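Local coordinates for protein putative transcriptional regulator (Streptomyces coelicolor, PDB 2ZB9) that probably binds DNA at regulatory sites as a transcription factor of the TetR family, at residues 111-114 and 115-119; 37-40 and 41-45. All blocks are in the same frame, centred on the assembly; numbering follows the deposited sequence.

Contact 1. Residues 111-114 and 115-119; sequences GGRI and LTELI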
loop_
_atom_site.group_PDB
_atom_site.type_symbol
_atom_site.label_atom_id
_atom_site.label_comp_id
_atom_site.label_asym_id
_atom_site.label_seq_id
_atom_site.Cartn_x
_atom_site.Cartn_y
_atom_site.Cartn_z
ATOM N N GLY A 111 -13.175 6.247 8.106
ATOM C CA GLY A 111 -12.496 6.558 6.864
ATOM C C GLY A 111 -11.391 5.592 6.498
ATOM O O GLY A 111 -11.189 5.298 5.316
ATOM N N GLY A 112 -10.670 5.100 7.504
ATOM C CA GLY A 112 -9.588 4.168 7.241
ATOM C C GLY A 112 -10.089 2.905 6.572
ATOM O O GLY A 112 -9.586 2.499 5.524
ATOM N N ARG A 113 -11.092 2.281 7.178
ATOM C CA ARG A 113 -11.668 1.057 6.639
ATOM C C ARG A 113 -12.319 1.293 5.279
ATOM O O ARG A 113 -12.181 0.477 4.363
ATOM C CB ARG A 113 -12.684 0.489 7.635
ATOM C CG ARG A 113 -13.527 -0.674 7.124
ATOM C CD ARG A 113 -14.896 -0.196 6.617
ATOM N NE ARG A 113 -15.068 -0.411 5.180
ATOM C CZ ARG A 113 -16.154 -0.072 4.487
ATOM N NH1 ARG A 113 -17.186 0.505 5.091
ATOM N NH2 ARG A 113 -16.207 -0.319 3.184
ATOM N N ILE A 114 -13.031 2.406 5.146
ATOM C CA ILE A 114 -13.694 2.744 3.893
ATOM C C ILE A 114 -12.693 2.757 2.737
ATOM O O ILE A 114 -12.905 2.129 1.700
ATOM C CB ILE A 114 -14.372 4.141 3.984
ATOM C CG1 ILE A 114 -15.683 4.039 4.765
ATOM C CG2 ILE A 114 -14.602 4.719 2.584
ATOM C CD1 ILE A 114 -16.302 5.392 5.091
ATOM N N LEU A 115 -11.592 3.471 2.928
ATOM C CA LEU A 115 -10.570 3.587 1.893
ATOM C C LEU A 115 -9.822 2.282 1.606
ATOM O O LEU A 115 -9.624 1.923 0.444
ATOM C CB LEU A 115 -9.590 4.696 2.286
ATOM C CG LEU A 115 -8.956 5.569 1.206
ATOM C CD1 LEU A 115 -10.017 6.119 0.266
ATOM C CD2 LEU A 115 -8.212 6.706 1.882
ATOM N N THR A 116 -9.411 1.570 2.654
ATOM C CA THR A 116 -8.683 0.311 2.468
ATOM C C THR A 116 -9.532 -0.743 1.760
ATOM O O THR A 116 -9.013 -1.561 0.996
ATOM C CB THR A 116 -8.185 -0.286 3.813
ATOM O OG1 THR A 116 -9.290 -0.462 4.705
ATOM C CG2 THR A 116 -7.160 0.624 4.460
ATOM N N GLU A 117 -10.836 -0.731 2.004
ATOM C CA GLU A 117 -11.705 -1.699 1.351
ATOM C C GLU A 117 -11.918 -1.337 -0.108
ATOM O O GLU A 117 -12.148 -2.214 -0.937
ATOM C CB GLU A 117 -13.045 -1.817 2.088
ATOM C CG GLU A 117 -12.899 -2.500 3.449
ATOM C CD GLU A 117 -14.230 -2.903 4.069
ATOM O OE1 GLU A 117 -14.221 -3.454 5.194
ATOM O OE2 GLU A 117 -15.281 -2.671 3.431
ATOM N N LEU A 118 -11.840 -0.048 -0.431
ATOM C CA LEU A 118 -11.989 0.377 -1.822
ATOM C C LEU A 118 -10.699 0.018 -2.569
ATOM O O LEU A 118 -10.729 -0.387 -3.733
ATOM C CB LEU A 118 -12.240 1.886 -1.897
ATOM C CG LEU A 118 -13.664 2.330 -1.548
ATOM C CD1 LEU A 118 -13.733 3.852 -1.443
ATOM C CD2 LEU A 118 -14.617 1.822 -2.626
ATOM N N ILE A 119 -9.564 0.173 -1.892
ATOM C CA ILE A 119 -8.279 -0.171 -2.488
ATOM C C ILE A 119 -8.307 -1.673 -2.767
ATOM O O ILE A 119 -7.867 -2.137 -3.821
ATOM C CB ILE A 119 -7.118 0.142 -1.519
ATOM C CG1 ILE A 119 -6.971 1.661 -1.362
ATOM C CG2 ILE A 119 -5.809 -0.469 -2.038
ATOM C CD1 ILE A 119 -6.032 2.075 -0.251
#
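Arg113 and Glu117 meet one helical turn apart, with their side chains passing at a slant and their flat ends turned 46° against each other. A salt bridge joins them, from NH2 of Arg113 to OE2 of Glu117. The modelled distance between these two atoms, 2.5 Å, is unusually short, and its exact value is doubtful. Arg113 gets there by bending. CG starts anti to the backbone N (chi1 171°), then the bends at chi2 and chi3 carry the chain forward along the helix, toward Glu117. Glu117 instead runs out straight beyond CG. CG1 of Ile114 sits 3.8 Å above one face of the guanidinium, offset toward its rim. All of this lies on helix 110-122, within the TetR-type C-terminal domain, and the backbone follows the regular i to i+4 pattern. Leu115 N binds Gly111 O at 3.0 Å, and Glu117 N binds Arg113 O at the same length. The bond from Leu118 N to Ile114 O is longer, 3.2 Å, and more bent (140°). Thr116 turns OG1 back to the preceding turn, 3.1 Å from both Gly112 O and Arg113 O. On the buried side, CG2 of Ile114 touches CD1 of Leu118 at 4.2 Å. Leu115 packs on Tyr132 and Tyr136 of helix 126-153, while Thr116 and Glu117 pack on Gln123 of the second subunit.

Contact 2. Residues 37-40 and 41-45; sequences LTEG and TAQLT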
loop_
_atom_site.group_PDB
_atom_site.type_symbol
_atom_site.label_atom_id
_atom_site.label_comp_id
_atom_site.label_asym_id
_atom_site.label_seq_id
_atom_site.Cartn_x
_atom_site.Cartn_y
_atom_site.Cartn_z
ATOM N N LEU A 37 -19.285 8.388 5.837
ATOM C CA LEU A 37 -18.534 8.338 7.089
ATOM C C LEU A 37 -19.284 7.825 8.315
ATOM O O LEU A 37 -18.658 7.421 9.295
ATOM C CB LEU A 37 -17.950 9.719 7.405
ATOM C CG LEU A 37 -16.475 9.972 7.070
ATOM C CD1 LEU A 37 -16.152 9.535 5.645
ATOM C CD2 LEU A 37 -16.181 11.457 7.266
ATOM N N THR A 38 -20.613 7.841 8.284
ATOM C CA THR A 38 -21.369 7.357 9.435
ATOM C C THR A 38 -21.929 5.958 9.228
ATOM O O THR A 38 -22.071 5.196 10.184
ATOM C CB THR A 38 -22.554 8.283 9.776
ATOM O OG1 THR A 38 -23.544 8.196 8.745
ATOM C CG2 THR A 38 -22.089 9.717 9.893
ATOM N N GLU A 39 -22.245 5.614 7.982
ATOM C CA GLU A 39 -22.822 4.309 7.692
ATOM C C GLU A 39 -21.999 3.352 6.829
ATOM O O GLU A 39 -22.336 2.172 6.728
ATOM C CB GLU A 39 -24.208 4.499 7.077
ATOM C CG GLU A 39 -25.219 5.054 8.071
ATOM C CD GLU A 39 -26.607 5.217 7.489
ATOM O OE1 GLU A 39 -27.085 4.288 6.805
ATOM O OE2 GLU A 39 -27.229 6.271 7.733
ATOM N N GLY A 40 -20.934 3.844 6.204
ATOM C CA GLY A 40 -20.115 2.971 5.381
ATOM C C GLY A 40 -20.505 2.925 3.915
ATOM O O GLY A 40 -21.599 3.332 3.528
ATOM N N THR A 41 -19.607 2.394 3.097
ATOM C CA THR A 41 -19.818 2.306 1.658
ATOM C C THR A 41 -20.977 1.425 1.203
ATOM O O THR A 41 -21.677 1.760 0.240
ATOM C CB THR A 41 -18.542 1.812 0.962
ATOM O OG1 THR A 41 -17.444 2.629 1.370
ATOM C CG2 THR A 41 -18.691 1.899 -0.556
ATOM N N ALA A 42 -21.177 0.297 1.875
ATOM C CA ALA A 42 -22.250 -0.616 1.496
ATOM C C ALA A 42 -23.619 0.061 1.614
ATOM O O ALA A 42 -24.542 -0.250 0.863
ATOM C CB ALA A 42 -22.198 -1.887 2.371
ATOM N N GLN A 43 -23.730 0.996 2.553
ATOM C CA GLN A 43 -24.972 1.721 2.789
ATOM C C GLN A 43 -25.224 2.851 1.797
ATOM O O GLN A 43 -26.354 3.332 1.671
ATOM C CB GLN A 43 -24.980 2.293 4.210
ATOM C CG GLN A 43 -25.173 1.259 5.309
ATOM C CD GLN A 43 -26.571 0.671 5.303
ATOM O OE1 GLN A 43 -26.835 -0.349 4.653
ATOM N NE2 GLN A 43 -27.485 1.325 6.018
ATOM N N LEU A 44 -24.180 3.275 1.093
ATOM C CA LEU A 44 -24.318 4.359 0.133
ATOM C C LEU A 44 -25.051 3.938 -1.137
ATOM O O LEU A 44 -24.658 2.979 -1.804
ATOM C CB LEU A 44 -22.940 4.912 -0.237
ATOM C CG LEU A 44 -22.917 6.112 -1.188
ATOM C CD1 LEU A 44 -23.573 7.310 -0.512
ATOM C CD2 LEU A 44 -21.471 6.443 -1.570
ATOM N N THR A 45 -26.127 4.655 -1.458
ATOM C CA THR A 45 -26.901 4.380 -2.667
ATOM C C THR A 45 -27.322 5.701 -3.308
ATOM O O THR A 45 -27.465 6.720 -2.627
ATOM C CB THR A 45 -28.199 3.582 -2.374
ATOM O OG1 THR A 45 -29.096 4.405 -1.621
ATOM C CG2 THR A 45 -27.901 2.305 -1.595
#
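Glu39 ends helix 20-39, and Gly40 then breaks the helical path with a positive phi (92°) before Thr41 to Gln43 return to helical angles. With this backbone a CB would collide with the carbonyl oxygen of Glu39, which explains the glycine. Across the bend, Gln43 N reaches Gly40 O in a weak hydrogen bond of 3.3 Å. A firmer backbone bond follows, from Leu44 N to Thr41 O at 3.0 Å. The side chains of Glu39 and Gln43 both point across the turn and meet at a slant. NE2 of Gln43 donates to OE1 of Glu39 at 3.1 Å, with an N-H...O angle of 153°. The oxygen is met nearly along its C-O axis, but it lies somewhat out of the amide plane. Gln43 reaches it because its chain bends at chi2 (-69°), whereas Glu39 is extended beyond CG. Below the polar ends, Glu39 CB touches Gln43 CB at 3.7 Å. Gln43 CG lies 3.3 Å from Glu39 O. The other carboxylate oxygen of Glu39, OE2, forms a salt bridge with Arg48. Replacing Glu39 with an alanine would probably leave Arg48 without this charged mate and the Gln43 amide free to turn. Thr45 is the N-cap of helix 46-53, the start of the predicted helix-turn-helix, and its OG1 bonds to Arg48 N. Leu44 is buried against Val32 and Leu35 of helix 20-39 and against Leu70 and Ala71 of helix 67-83, and Thr41 faces helix 110-122.

In the fold
From the N terminus, helix 20-39 leads into contact 2, where residues 37-40 and 41-45 round the turn into helix 46-53. Contact 1 comes later, within helix 110-122. The two follow in series, neither enclosing nor crossing the other, and only contact 2 turns the chain; contact 1 closes no loop. In space their centres are about 12 Å apart and they touch. NH1 of Arg113 packs 3.7 Å from N of Thr41, and CD1 of Ile114 packs 4.2 Å from CD1 of Leu37. The turn before the predicted DNA-binding motif thus rests on a helix of the C-terminal domain, which also reaches the second subunit.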